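Alanine glyoxylate transaminase (Thermococcus litoralis, PDB 2ZC0) probably transfers the amino group of alanine to glyoxylate, using pyridoxal 5'-phosphate as its cofactor. Local coordinates at residues I348-E353 / K395-L400; L94-E99 / W257-G262; K247-G252 / L288-R293; I181-N186 / G225-L230. All coordinates share one frame; numbering follows the deposited sequence.

Contact 1 (I348-E353 / K395-L400); sequences ISFANE and KKLAKL
Phe350 of helix 347-357 meets Leu397 and Leu400 of helix 389-404 in a helix-helix packing within the C-terminal part of the fold. The two short axes come no nearer than 11.2 Å and run at 119° to each other, so the gap is bridged by long side chains rather than by close backbones. Phe350 and Leu400 do most of this bridging. With CG anti to the backbone N (chi1 -179°), the Phe350 ring stretches across to the second helix, where CD2 of Leu397 sits at the ring edge, near the ring plane, 3.3 Å from Phe350 CE2. This is a tight approach, and the two side chains cross at about a right angle. Leu400 comes from the opposite direction and meets the same ring obliquely, its CD1 4.0 Å from Phe350 CE1. Leu400 CD1 also lies against the backbone of helix 347-357, 3.8 Å from Glu353 C, while Leu400 CD2 passes 3.8 Å from Glu353 OE2. The carboxylate oxygen takes its polar partner from its own helix, in a salt bridge to Arg357, and Leu400 supplies apolar contact alone. Leu354, one turn beyond Phe350, touches both leucines, and Leu341 packs against Phe350. Apolar packing of two steeply crossed helices in this way is in keeping with the small domain of fold-type I aminotransferases, to which the C-terminal segment of the chain contributes.

Contact 2 (L94-E99 / W257-G262); sequences LEVSPE and WIIAEG
No aromatic ring or other flat group takes part where Leu94 and Val96 meet Ile259; there are no faces or edges, and the join is made by methyl groups alone. Ile259 divides its two ends between the partners. Its CD1 meets Leu94 CD2 at 3.7 Å, and its CG2 meets Val96 CG2 at the same separation of 3.7 Å, each pair approaching tip to tip. The isoleucine torsions explain the division: CG2 is anti to the backbone N, whereas CG1 is anti to the carbonyl carbon (chi1 -67°) and carries CD1 off along the other branch. Behind these tips the backbones stay well apart, with Val96 CA and Ile259 CA 8.1 Å from each other. Leu88 of helix 78-91 touches both Leu94 and Ile259, and Ile101 lies against Val96, so the methyl groups belong to a wider apolar layer between helix and sheet. Just past Val96 the loop bends in an ST turn, in which Ser97 OG accepts a hydrogen bond from Glu99 N (3.2 Å, 159°) before the chain enters strand 101-104. Ile258, the preceding residue of strand 256-259, instead packs on helix 106-118, as expected of a sheet with helices on both sides. Strand 256-259 runs antiparallel to both of its neighbours, 101-104 and 239-244, the hallmark of the large-domain sheet of fold-type I pyridoxal-phosphate enzymes.

Contact 3 (K247-G252 / L288-R293); sequences KVLGTG and LEYLKR. With PMP (4'-deoxy-4'-aminopyridoxal-5'-phosphate), chain F.
Val248 and Leu249 meet Tyr290 just behind the cofactor site of this fold-type I aminotransferase, where the loop between strands 239-244 and 256-259 packs on helix 281-292. The side chains of Leu249 and Tyr290 run alongside each other, pointing opposite ways, and Leu249 CD1 comes within 3.7 Å of Tyr290 CD1. Leu249 CD1 also makes an off-centre CH-pi contact, 4.2 Å from the centroid of the Tyr290 ring. Val248 crosses the tyrosine at about a right angle and reaches its hydroxyl end, with CG1 3.5 Å from Tyr290 OH. The next shell packs round the same three side chains: Leu54 of helix 51-64 packs on both Leu249 and Tyr290, while His300 of helix 295-322 touches both Val248 and Tyr290. Beyond Leu249 the loop turns at Gly250, whose backbone angles (phi 147°, psi 131°) would drive a side chain into the preceding carbonyl oxygen. The turn brings Thr251 to the phosphate, where OG1 makes only a weak hydrogen bond to PMP O2P and its position is less certain. Tyr71 of the second subunit packs on Lys247 and Thr251 and itself bonds PMP, so the loop lies at the dimer interface. At the other end of the loop, the position of Lys247 is consistent with the Schiff-base lysine of this family. Bends at chi2 (-56°) and chi4 bring Lys247 NZ, which is hydrogen-bonded to Tyr217 OH, to 3.3 Å from PMP C4A.

Contact 4 (I181-N186 / G225-L230); sequences IPTGQN and GDIVPL. With PMP (4'-deoxy-4'-aminopyridoxal-5'-phosphate), chain F.
Pro182 and Thr183 lean toward Leu230 and Ile227 through two separate side-chain meetings. Ile227 puts CG1 between its backbone N and carbonyl carbon (chi1 70°), and its chain then extends to bring CD1 tip to tip with Thr183. Ile227 CD1 lies 3.9 Å from Thr183 CG2; its still shorter separation from Thr183 OG1 is doubtful in detail. Leu230 sends CD1 obliquely to Pro182 CG, 3.9 Å away. Arg197 of helix 194-207 packs on both Pro182 and Leu230 and gives Thr183 OG1 a weak hydrogen bond. Further along the loop, Asn186 holds CG anti to its backbone N (chi1 178°), which carries ND2 to PMP O3, where it donates a hydrogen bond of 2.8 Å at 157°. Arg379 NH1 bonds Asn186 OD1 and so helps fix the amide. The loop therefore divides its chemistry: apolar packing on one flank, and a polar grip on the cofactor's phenolic oxygen that probably influences its ionisation.

Contacts 2, 3 and 4 gather round the large mixed sheet, with centres 18 to 21 Å apart, whereas contact 1 stands off on helices 347-357 and 389-404, its centre 31 Å or more from each of the others. Along the chain, 94-99 comes first, and both segments of contact 4 follow before 257-262 completes contact 2. Contact 3 alternates with contact 2, because 247-252 precedes 257-262 and 288-293 follows it; contact 1 comes last. Contacts 3 and 4 reach the same PMP from different loops, about 6 Å apart at their nearest atoms. Sequence-distant loops thus converge on one cofactor site, while contact 1 belongs to separate C-terminal packing.

Contact 1 (I348-E353 / K395-L400)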
loop_
_atom_site.group_PDB
_atom_site.type_symbol
_atom_site.label_atom_id
_atom_site.label_comp_id
_atom_site.label_asym_id
_atom_site.label_seq_id
_atom_site.Cartn_x
_atom_site.Cartn_y
_atom_site.Cartn_z
ATOM N N ILE A 348 -16.828 29.714 4.253
ATOM C CA ILE A 348 -17.422 29.048 3.104
ATOM C C ILE A 348 -18.869 29.472 2.843
ATOM O O ILE A 348 -19.284 29.568 1.688
ATOM C CB ILE A 348 -17.333 27.495 3.205
ATOM C CG1 ILE A 348 -18.522 26.931 3.963
ATOM C CG2 ILE A 348 -16.034 27.084 3.893
ATOM C CD1 ILE A 348 -18.602 25.430 3.851
ATOM N N SER A 349 -19.636 29.736 3.898
ATOM C CA SER A 349 -21.016 30.176 3.714
ATOM C C SER A 349 -20.985 31.602 3.166
ATOM O O SER A 349 -21.723 31.944 2.243
ATOM C CB SER A 349 -21.783 30.149 5.041
ATOM O OG SER A 349 -21.292 31.130 5.933
ATOM N N PHE A 350 -20.111 32.424 3.735
ATOM C CA PHE A 350 -19.969 33.801 3.294
ATOM C C PHE A 350 -19.687 33.841 1.797
ATOM O O PHE A 350 -20.172 34.718 1.084
ATOM C CB PHE A 350 -18.814 34.481 4.019
ATOM C CG PHE A 350 -18.629 35.914 3.629
ATOM C CD1 PHE A 350 -19.396 36.908 4.223
ATOM C CD2 PHE A 350 -17.721 36.266 2.639
ATOM C CE1 PHE A 350 -19.264 38.238 3.833
ATOM C CE2 PHE A 350 -17.580 37.590 2.240
ATOM C CZ PHE A 350 -18.354 38.581 2.840
ATOM N N ALA A 351 -18.888 32.892 1.325
ATOM C CA ALA A 351 -18.554 32.841 -0.087
ATOM C C ALA A 351 -19.801 32.506 -0.903
ATOM O O ALA A 351 -19.980 33.022 -2.003
ATOM C CB ALA A 351 -17.462 31.811 -0.331
ATOM N N ASN A 352 -20.664 31.650 -0.363
ATOM C CA ASN A 352 -21.897 31.276 -1.057
ATOM C C ASN A 352 -22.855 32.459 -1.099
ATOM O O ASN A 352 -23.427 32.775 -2.138
ATOM C CB ASN A 352 -22.587 30.103 -0.353
ATOM C CG ASN A 352 -21.879 28.781 -0.584
ATOM O OD1 ASN A 352 -21.778 28.305 -1.713
ATOM N ND2 ASN A 352 -21.390 28.177 0.493
ATOM N N GLU A 353 -23.020 33.114 0.043
ATOM C CA GLU A 353 -23.912 34.257 0.133
ATOM C C GLU A 353 -23.441 35.381 -0.780
ATOM O O GLU A 353 -24.256 36.092 -1.367
ATOM C CB GLU A 353 -23.988 34.752 1.575
ATOM C CG GLU A 353 -25.332 35.357 1.946
ATOM C CD GLU A 353 -25.423 35.699 3.422
ATOM O OE1 GLU A 353 -25.022 34.849 4.250
ATOM O OE2 GLU A 353 -25.900 36.809 3.755
ATOM N N LYS A 395 -15.972 46.086 -3.654
ATOM C CA LYS A 395 -16.999 46.936 -3.035
ATOM C C LYS A 395 -18.183 46.074 -2.616
ATOM O O LYS A 395 -18.667 46.171 -1.486
ATOM C CB LYS A 395 -17.466 48.036 -4.002
ATOM C CG LYS A 395 -16.513 49.220 -4.098
ATOM C CD LYS A 395 -16.883 50.189 -5.223
ATOM C CE LYS A 395 -15.783 51.226 -5.427
ATOM N NZ LYS A 395 -16.003 52.042 -6.652
ATOM N N LYS A 396 -18.639 45.230 -3.536
ATOM C CA LYS A 396 -19.754 44.325 -3.272
ATOM C C LYS A 396 -19.380 43.436 -2.097
ATOM O O LYS A 396 -20.215 43.116 -1.252
ATOM C CB LYS A 396 -20.032 43.454 -4.502
ATOM C CG LYS A 396 -20.724 44.174 -5.642
ATOM C CD LYS A 396 -20.829 43.287 -6.871
ATOM C CE LYS A 396 -21.904 43.789 -7.834
ATOM N NZ LYS A 396 -23.282 43.555 -7.297
ATOM N N LEU A 397 -18.112 43.040 -2.053
ATOM C CA LEU A 397 -17.609 42.189 -0.983
ATOM C C LEU A 397 -17.688 42.939 0.340
ATOM O O LEU A 397 -18.046 42.369 1.373
ATOM C CB LEU A 397 -16.157 41.782 -1.290
ATOM C CG LEU A 397 -15.290 41.055 -0.253
ATOM C CD1 LEU A 397 -14.720 42.054 0.728
ATOM C CD2 LEU A 397 -16.094 39.984 0.463
ATOM N N ALA A 398 -17.349 44.225 0.294
ATOM C CA ALA A 398 -17.377 45.087 1.472
ATOM C C ALA A 398 -18.819 45.272 1.938
ATOM O O ALA A 398 -19.092 45.322 3.136
ATOM C CB ALA A 398 -16.749 46.443 1.140
ATOM N N LYS A 399 -19.729 45.369 0.973
ATOM C CA LYS A 399 -21.154 45.541 1.248
ATOM C C LYS A 399 -21.687 44.389 2.110
ATOM O O LYS A 399 -22.315 44.618 3.143
ATOM C CB LYS A 399 -21.931 45.615 -0.075
ATOM C CG LYS A 399 -23.442 45.756 0.073
ATOM C CD LYS A 399 -24.160 45.575 -1.268
ATOM C CE LYS A 399 -25.678 45.632 -1.099
ATOM N NZ LYS A 399 -26.402 45.322 -2.363
ATOM N N LEU A 400 -21.428 43.154 1.690
ATOM C CA LEU A 400 -21.894 41.993 2.443
ATOM C C LEU A 400 -21.125 41.870 3.755
ATOM O O LEU A 400 -21.658 41.389 4.757
ATOM C CB LEU A 400 -21.706 40.715 1.633
ATOM C CG LEU A 400 -22.830 39.675 1.699
ATOM C CD1 LEU A 400 -22.276 38.347 1.203
ATOM C CD2 LEU A 400 -23.369 39.531 3.118
#

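Contact 2 (L94-E99 / W257-G262)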
loop_
_atom_site.group_PDB
_atom_site.type_symbol
_atom_site.label_atom_id
_atom_site.label_comp_id
_atom_site.label_asym_id
_atom_site.label_seq_id
_atom_site.Cartn_x
_atom_site.Cartn_y
_atom_site.Cartn_z
ATOM N N LEU A 94 19.071 30.207 -11.690
ATOM C CA LEU A 94 19.233 28.773 -11.583
ATOM C C LEU A 94 20.150 28.160 -12.628
ATOM O O LEU A 94 19.877 28.223 -13.824
ATOM C CB LEU A 94 17.860 28.111 -11.633
ATOM C CG LEU A 94 17.773 26.696 -11.068
ATOM C CD1 LEU A 94 18.456 26.626 -9.700
ATOM C CD2 LEU A 94 16.309 26.311 -10.971
ATOM N N GLU A 95 21.252 27.578 -12.170
ATOM C CA GLU A 95 22.191 26.922 -13.073
ATOM C C GLU A 95 21.828 25.436 -13.035
ATOM O O GLU A 95 22.199 24.727 -12.103
ATOM C CB GLU A 95 23.630 27.124 -12.583
ATOM C CG GLU A 95 24.710 26.596 -13.528
ATOM C CD GLU A 95 24.890 27.464 -14.768
ATOM O OE1 GLU A 95 25.078 28.695 -14.609
ATOM O OE2 GLU A 95 24.850 26.920 -15.897
ATOM N N VAL A 96 21.088 24.972 -14.035
ATOM C CA VAL A 96 20.676 23.571 -14.091
ATOM C C VAL A 96 20.926 22.979 -15.466
ATOM O O VAL A 96 20.806 23.665 -16.473
ATOM C CB VAL A 96 19.160 23.413 -13.800
ATOM C CG1 VAL A 96 18.353 24.075 -14.903
ATOM C CG2 VAL A 96 18.790 21.945 -13.717
ATOM N N SER A 97 21.253 21.695 -15.509
ATOM C CA SER A 97 21.490 21.025 -16.780
ATOM C C SER A 97 20.166 20.679 -17.471
ATOM O O SER A 97 19.175 20.375 -16.819
ATOM C CB SER A 97 22.289 19.739 -16.560
ATOM O OG SER A 97 22.296 18.955 -17.740
ATOM N N PRO A 98 20.135 20.727 -18.808
ATOM C CA PRO A 98 18.908 20.406 -19.545
ATOM C C PRO A 98 18.480 18.959 -19.329
ATOM O O PRO A 98 17.317 18.603 -19.536
ATOM C CB PRO A 98 19.298 20.676 -20.998
ATOM C CG PRO A 98 20.313 21.771 -20.876
ATOM C CD PRO A 98 21.159 21.281 -19.711
ATOM N N GLU A 99 19.437 18.131 -18.922
ATOM C CA GLU A 99 19.196 16.717 -18.673
ATOM C C GLU A 99 18.412 16.469 -17.385
ATOM O O GLU A 99 17.790 15.421 -17.234
ATOM C CB GLU A 99 20.533 15.959 -18.606
ATOM C CG GLU A 99 21.350 16.010 -19.893
ATOM C CD GLU A 99 20.537 15.599 -21.113
ATOM O OE1 GLU A 99 20.611 16.318 -22.136
ATOM O OE2 GLU A 99 19.831 14.568 -21.052
ATOM N N TRP A 257 7.429 21.498 -15.213
ATOM C CA TRP A 257 8.650 20.723 -15.167
ATOM C C TRP A 257 9.091 20.298 -13.777
ATOM O O TRP A 257 8.634 20.823 -12.761
ATOM C CB TRP A 257 9.792 21.500 -15.849
ATOM C CG TRP A 257 10.057 22.859 -15.234
ATOM C CD1 TRP A 257 10.746 23.122 -14.082
ATOM C CD2 TRP A 257 9.557 24.125 -15.693
ATOM N NE1 TRP A 257 10.704 24.467 -13.793
ATOM C CE2 TRP A 257 9.980 25.107 -14.764
ATOM C CE3 TRP A 257 8.790 24.524 -16.793
ATOM C CZ2 TRP A 257 9.657 26.464 -14.901
ATOM C CZ3 TRP A 257 8.465 25.873 -16.931
ATOM C CH2 TRP A 257 8.901 26.831 -15.987
ATOM N N ILE A 258 9.964 19.301 -13.764
ATOM C CA ILE A 258 10.552 18.791 -12.556
ATOM C C ILE A 258 12.044 19.019 -12.734
ATOM O O ILE A 258 12.564 18.967 -13.851
ATOM C CB ILE A 258 10.344 17.271 -12.404
ATOM C CG1 ILE A 258 8.910 16.960 -12.002
ATOM C CG2 ILE A 258 11.308 16.714 -11.368
ATOM C CD1 ILE A 258 8.644 15.485 -11.831
ATOM N N ILE A 259 12.727 19.296 -11.636
ATOM C CA ILE A 259 14.169 19.448 -11.668
ATOM C C ILE A 259 14.574 18.613 -10.476
ATOM O O ILE A 259 14.250 18.952 -9.337
ATOM C CB ILE A 259 14.661 20.894 -11.439
ATOM C CG1 ILE A 259 14.252 21.815 -12.590
ATOM C CG2 ILE A 259 16.191 20.888 -11.355
ATOM C CD1 ILE A 259 14.720 23.275 -12.362
ATOM N N ALA A 260 15.236 17.499 -10.762
ATOM C CA ALA A 260 15.703 16.559 -9.761
ATOM C C ALA A 260 17.016 15.970 -10.263
ATOM O O ALA A 260 17.466 16.269 -11.379
ATOM C CB ALA A 260 14.672 15.449 -9.560
ATOM N N GLU A 261 17.618 15.111 -9.451
ATOM C CA GLU A 261 18.893 14.511 -9.804
ATOM C C GLU A 261 18.973 13.080 -9.358
ATOM O O GLU A 261 18.105 12.598 -8.648
ATOM C CB GLU A 261 20.041 15.296 -9.158
ATOM C CG GLU A 261 20.295 16.649 -9.796
ATOM C CD GLU A 261 20.370 17.767 -8.772
ATOM O OE1 GLU A 261 21.242 17.710 -7.872
ATOM O OE2 GLU A 261 19.546 18.702 -8.872
ATOM N N GLY A 262 20.028 12.407 -9.800
ATOM C CA GLY A 262 20.253 11.023 -9.431
ATOM C C GLY A 262 19.117 10.044 -9.641
ATOM O O GLY A 262 18.399 10.097 -10.624
#

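Contact 3 (K247-G252 / L288-R293)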
loop_
_atom_site.group_PDB
_atom_site.type_symbol
_atom_site.label_atom_id
_atom_site.label_comp_id
_atom_site.label_asym_id
_atom_site.label_seq_id
_atom_site.Cartn_x
_atom_site.Cartn_y
_atom_site.Cartn_z
ATOM N N LYS A 247 1.614 30.396 -15.522
ATOM C CA LYS A 247 1.295 31.780 -15.164
ATOM C C LYS A 247 1.937 32.799 -16.103
ATOM O O LYS A 247 1.750 34.001 -15.936
ATOM C CB LYS A 247 1.719 32.081 -13.723
ATOM C CG LYS A 247 1.273 31.029 -12.716
ATOM C CD LYS A 247 -0.229 30.816 -12.760
ATOM C CE LYS A 247 -0.594 29.432 -12.236
ATOM N NZ LYS A 247 -0.122 29.207 -10.841
ATOM N N VAL A 248 2.686 32.313 -17.085
ATOM C CA VAL A 248 3.353 33.183 -18.036
ATOM C C VAL A 248 2.800 32.981 -19.442
ATOM O O VAL A 248 2.236 33.899 -20.044
ATOM C CB VAL A 248 4.875 32.906 -18.068
ATOM C CG1 VAL A 248 5.547 33.749 -19.147
ATOM C CG2 VAL A 248 5.488 33.187 -16.699
ATOM N N LEU A 249 2.965 31.768 -19.961
ATOM C CA LEU A 249 2.508 31.433 -21.301
ATOM C C LEU A 249 1.000 31.221 -21.342
ATOM O O LEU A 249 0.335 31.560 -22.320
ATOM C CB LEU A 249 3.227 30.171 -21.783
ATOM C CG LEU A 249 2.880 29.666 -23.187
ATOM C CD1 LEU A 249 3.402 30.652 -24.243
ATOM C CD2 LEU A 249 3.508 28.288 -23.391
ATOM N N GLY A 250 0.459 30.670 -20.266
ATOM C CA GLY A 250 -0.959 30.390 -20.221
ATOM C C GLY A 250 -1.176 29.141 -19.388
ATOM O O GLY A 250 -0.529 28.114 -19.579
ATOM N N THR A 251 -2.109 29.242 -18.459
ATOM C CA THR A 251 -2.430 28.165 -17.549
ATOM C C THR A 251 -3.045 26.903 -18.192
ATOM O O THR A 251 -2.990 25.827 -17.601
ATOM C CB THR A 251 -3.354 28.725 -16.465
ATOM O OG1 THR A 251 -3.004 28.171 -15.195
ATOM C CG2 THR A 251 -4.779 28.430 -16.789
ATOM N N GLY A 252 -3.604 27.029 -19.394
ATOM C CA GLY A 252 -4.213 25.881 -20.050
ATOM C C GLY A 252 -3.333 25.072 -21.008
ATOM O O GLY A 252 -3.800 24.090 -21.584
ATOM N N LEU A 288 8.628 26.787 -26.872
ATOM C CA LEU A 288 9.987 26.822 -27.389
ATOM C C LEU A 288 10.232 28.099 -28.190
ATOM O O LEU A 288 11.262 28.754 -28.023
ATOM C CB LEU A 288 10.255 25.603 -28.273
ATOM C CG LEU A 288 11.630 25.567 -28.945
ATOM C CD1 LEU A 288 12.731 25.625 -27.895
ATOM C CD2 LEU A 288 11.744 24.312 -29.780
ATOM N N GLU A 289 9.290 28.437 -29.067
ATOM C CA GLU A 289 9.399 29.644 -29.882
ATOM C C GLU A 289 9.242 30.879 -29.012
ATOM O O GLU A 289 9.973 31.854 -29.163
ATOM C CB GLU A 289 8.329 29.663 -30.975
ATOM C CG GLU A 289 8.671 28.812 -32.182
ATOM C CD GLU A 289 10.032 29.161 -32.759
ATOM O OE1 GLU A 289 10.266 30.348 -33.070
ATOM O OE2 GLU A 289 10.868 28.242 -32.895
ATOM N N TYR A 290 8.275 30.832 -28.104
ATOM C CA TYR A 290 8.021 31.937 -27.195
ATOM C C TYR A 290 9.335 32.337 -26.530
ATOM O O TYR A 290 9.695 33.513 -26.490
ATOM C CB TYR A 290 7.017 31.501 -26.135
ATOM C CG TYR A 290 6.699 32.550 -25.097
ATOM C CD1 TYR A 290 5.630 33.430 -25.267
ATOM C CD2 TYR A 290 7.461 32.656 -23.935
ATOM C CE1 TYR A 290 5.329 34.387 -24.301
ATOM C CE2 TYR A 290 7.169 33.612 -22.966
ATOM C CZ TYR A 290 6.104 34.474 -23.156
ATOM O OH TYR A 290 5.823 35.425 -22.206
ATOM N N LEU A 291 10.059 31.348 -26.020
ATOM C CA LEU A 291 11.320 31.622 -25.350
ATOM C C LEU A 291 12.424 32.076 -26.299
ATOM O O LEU A 291 13.076 33.089 -26.052
ATOM C CB LEU A 291 11.788 30.390 -24.572
ATOM C CG LEU A 291 10.952 29.998 -23.351
ATOM C CD1 LEU A 291 11.598 28.790 -22.687
ATOM C CD2 LEU A 291 10.858 31.166 -22.365
ATOM N N LYS A 292 12.626 31.329 -27.380
ATOM C CA LYS A 292 13.658 31.652 -28.359
ATOM C C LYS A 292 13.525 33.036 -28.993
ATOM O O LYS A 292 14.530 33.663 -29.321
ATOM C CB LYS A 292 13.694 30.592 -29.471
ATOM C CG LYS A 292 14.507 29.341 -29.132
ATOM C CD LYS A 292 14.562 28.368 -30.311
ATOM C CE LYS A 292 15.410 27.135 -29.970
ATOM N NZ LYS A 292 15.381 26.081 -31.031
ATOM N N ARG A 293 12.291 33.508 -29.157
ATOM C CA ARG A 293 12.043 34.807 -29.773
ATOM C C ARG A 293 12.043 35.974 -28.784
ATOM O O ARG A 293 11.783 37.116 -29.157
ATOM C CB ARG A 293 10.728 34.763 -30.553
ATOM C CG ARG A 293 10.696 33.621 -31.554
ATOM C CD ARG A 293 10.101 34.024 -32.885
ATOM N NE ARG A 293 8.693 33.676 -33.017
ATOM C CZ ARG A 293 7.975 33.909 -34.113
ATOM N NH1 ARG A 293 8.544 34.488 -35.161
ATOM N NH2 ARG A 293 6.695 33.559 -34.168
HETATM N N1 PMP F . 1.592 25.126 -7.700
HETATM C C2 PMP F . 0.857 26.130 -7.170
HETATM C C2A PMP F . 1.313 26.679 -5.817
HETATM C C3 PMP F . -0.278 26.651 -7.846
HETATM O O3 PMP F . -1.011 27.680 -7.270
HETATM C C4 PMP F . -0.651 26.083 -9.122
HETATM C C4A PMP F . -1.883 26.654 -9.850
HETATM N N4A PMP F . -2.951 25.674 -10.044
HETATM C C5 PMP F . 0.222 24.939 -9.676
HETATM C C6 PMP F . 1.333 24.502 -8.915
HETATM C C5A PMP F . -0.062 24.249 -11.024
HETATM O O4P PMP F . 0.078 24.990 -11.836
HETATM P P PMP F . -0.142 24.286 -13.335
HETATM O O1P PMP F . 1.363 24.127 -14.477
HETATM O O2P PMP F . -1.377 25.434 -14.234
HETATM O O3P PMP F . -0.879 22.630 -13.247
#

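Contact 4 (I181-N186 / G225-L230)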
loop_
_atom_site.group_PDB
_atom_site.type_symbol
_atom_site.label_atom_id
_atom_site.label_comp_id
_atom_site.label_asym_id
_atom_site.label_seq_id
_atom_site.Cartn_x
_atom_site.Cartn_y
_atom_site.Cartn_z
ATOM N N ILE A 181 6.185 26.644 -0.982
ATOM C CA ILE A 181 5.936 27.590 -2.071
ATOM C C ILE A 181 6.519 28.913 -1.543
ATOM O O ILE A 181 5.788 29.788 -1.074
ATOM C CB ILE A 181 4.417 27.776 -2.301
ATOM C CG1 ILE A 181 3.727 26.401 -2.348
ATOM C CG2 ILE A 181 4.177 28.573 -3.586
ATOM C CD1 ILE A 181 2.202 26.444 -2.362
ATOM N N PRO A 182 7.854 29.067 -1.605
ATOM C CA PRO A 182 8.549 30.271 -1.126
ATOM C C PRO A 182 8.069 31.625 -1.656
ATOM O O PRO A 182 7.893 32.559 -0.878
ATOM C CB PRO A 182 10.014 29.988 -1.488
ATOM C CG PRO A 182 10.086 28.472 -1.464
ATOM C CD PRO A 182 8.814 28.103 -2.177
ATOM N N THR A 183 7.847 31.735 -2.962
ATOM C CA THR A 183 7.428 33.009 -3.538
ATOM C C THR A 183 5.976 33.110 -4.020
ATOM O O THR A 183 5.503 32.274 -4.818
ATOM C CB THR A 183 8.351 33.401 -4.705
ATOM O OG1 THR A 183 9.707 33.436 -4.248
ATOM C CG2 THR A 183 7.978 34.768 -5.245
ATOM N N GLY A 184 5.295 34.156 -3.534
ATOM C CA GLY A 184 3.907 34.412 -3.880
ATOM C C GLY A 184 3.037 33.181 -3.692
ATOM O O GLY A 184 2.360 32.732 -4.622
ATOM N N GLN A 185 3.036 32.648 -2.477
ATOM C CA GLN A 185 2.285 31.441 -2.157
ATOM C C GLN A 185 0.794 31.488 -2.456
ATOM O O GLN A 185 0.152 32.536 -2.398
ATOM C CB GLN A 185 2.448 31.073 -0.666
ATOM C CG GLN A 185 2.082 29.617 -0.349
ATOM C CD GLN A 185 1.245 29.442 0.913
ATOM O OE1 GLN A 185 0.150 29.986 1.023
ATOM N NE2 GLN A 185 1.752 28.665 1.861
ATOM N N ASN A 186 0.264 30.323 -2.801
ATOM C CA ASN A 186 -1.161 30.133 -3.036
ATOM C C ASN A 186 -1.444 29.362 -1.745
ATOM O O ASN A 186 -0.789 28.351 -1.478
ATOM C CB ASN A 186 -1.386 29.235 -4.257
ATOM C CG ASN A 186 -2.863 28.963 -4.536
ATOM O OD1 ASN A 186 -3.711 29.106 -3.664
ATOM N ND2 ASN A 186 -3.165 28.543 -5.761
ATOM N N GLY A 225 13.610 42.053 -3.676
ATOM C CA GLY A 225 14.893 42.519 -4.177
ATOM C C GLY A 225 15.419 41.531 -5.199
ATOM O O GLY A 225 14.907 41.448 -6.314
ATOM N N ASP A 226 16.448 40.783 -4.825
ATOM C CA ASP A 226 17.010 39.771 -5.712
ATOM C C ASP A 226 16.839 38.458 -4.951
ATOM O O ASP A 226 17.816 37.841 -4.531
ATOM C CB ASP A 226 18.498 40.050 -5.986
ATOM C CG ASP A 226 19.044 39.258 -7.176
ATOM O OD1 ASP A 226 18.477 39.374 -8.290
ATOM O OD2 ASP A 226 20.048 38.526 -7.005
ATOM N N ILE A 227 15.588 38.052 -4.742
ATOM C CA ILE A 227 15.335 36.812 -4.025
ATOM C C ILE A 227 15.616 35.657 -4.972
ATOM O O ILE A 227 15.242 35.692 -6.145
ATOM C CB ILE A 227 13.870 36.693 -3.528
ATOM C CG1 ILE A 227 12.927 36.498 -4.715
ATOM C CG2 ILE A 227 13.493 37.924 -2.726
ATOM C CD1 ILE A 227 11.653 35.768 -4.370
ATOM N N VAL A 228 16.288 34.636 -4.466
ATOM C CA VAL A 228 16.601 33.499 -5.301
ATOM C C VAL A 228 15.960 32.235 -4.747
ATOM O O VAL A 228 15.721 32.112 -3.538
ATOM C CB VAL A 228 18.135 33.298 -5.427
ATOM C CG1 VAL A 228 18.791 34.602 -5.856
ATOM C CG2 VAL A 228 18.716 32.819 -4.113
ATOM N N PRO A 229 15.641 31.287 -5.641
ATOM C CA PRO A 229 15.024 30.012 -5.270
ATOM C C PRO A 229 15.937 29.254 -4.326
ATOM O O PRO A 229 17.152 29.465 -4.324
ATOM C CB PRO A 229 14.895 29.299 -6.608
ATOM C CG PRO A 229 14.676 30.425 -7.569
ATOM C CD PRO A 229 15.670 31.454 -7.107
ATOM N N LEU A 230 15.353 28.380 -3.514
ATOM C CA LEU A 230 16.146 27.566 -2.599
ATOM C C LEU A 230 17.076 26.697 -3.444
ATOM O O LEU A 230 18.197 26.400 -3.044
ATOM C CB LEU A 230 15.243 26.671 -1.760
ATOM C CG LEU A 230 14.142 27.312 -0.911
ATOM C CD1 LEU A 230 13.126 26.251 -0.507
ATOM C CD2 LEU A 230 14.759 27.970 0.331
HETATM N N1 PMP F . 1.592 25.126 -7.700
HETATM C C2 PMP F . 0.857 26.130 -7.170
HETATM C C2A PMP F . 1.313 26.679 -5.817
HETATM C C3 PMP F . -0.278 26.651 -7.846
HETATM O O3 PMP F . -1.011 27.680 -7.270
HETATM C C4 PMP F . -0.651 26.083 -9.122
HETATM C C4A PMP F . -1.883 26.654 -9.850
HETATM N N4A PMP F . -2.951 25.674 -10.044
HETATM C C5 PMP F . 0.222 24.939 -9.676
HETATM C C6 PMP F . 1.333 24.502 -8.915
HETATM C C5A PMP F . -0.062 24.249 -11.024
HETATM O O4P PMP F . 0.078 24.990 -11.836
HETATM P P PMP F . -0.142 24.286 -13.335
HETATM O O1P PMP F . 1.363 24.127 -14.477
HETATM O O2P PMP F . -1.377 25.434 -14.234
HETATM O O3P PMP F . -0.879 22.630 -13.247
#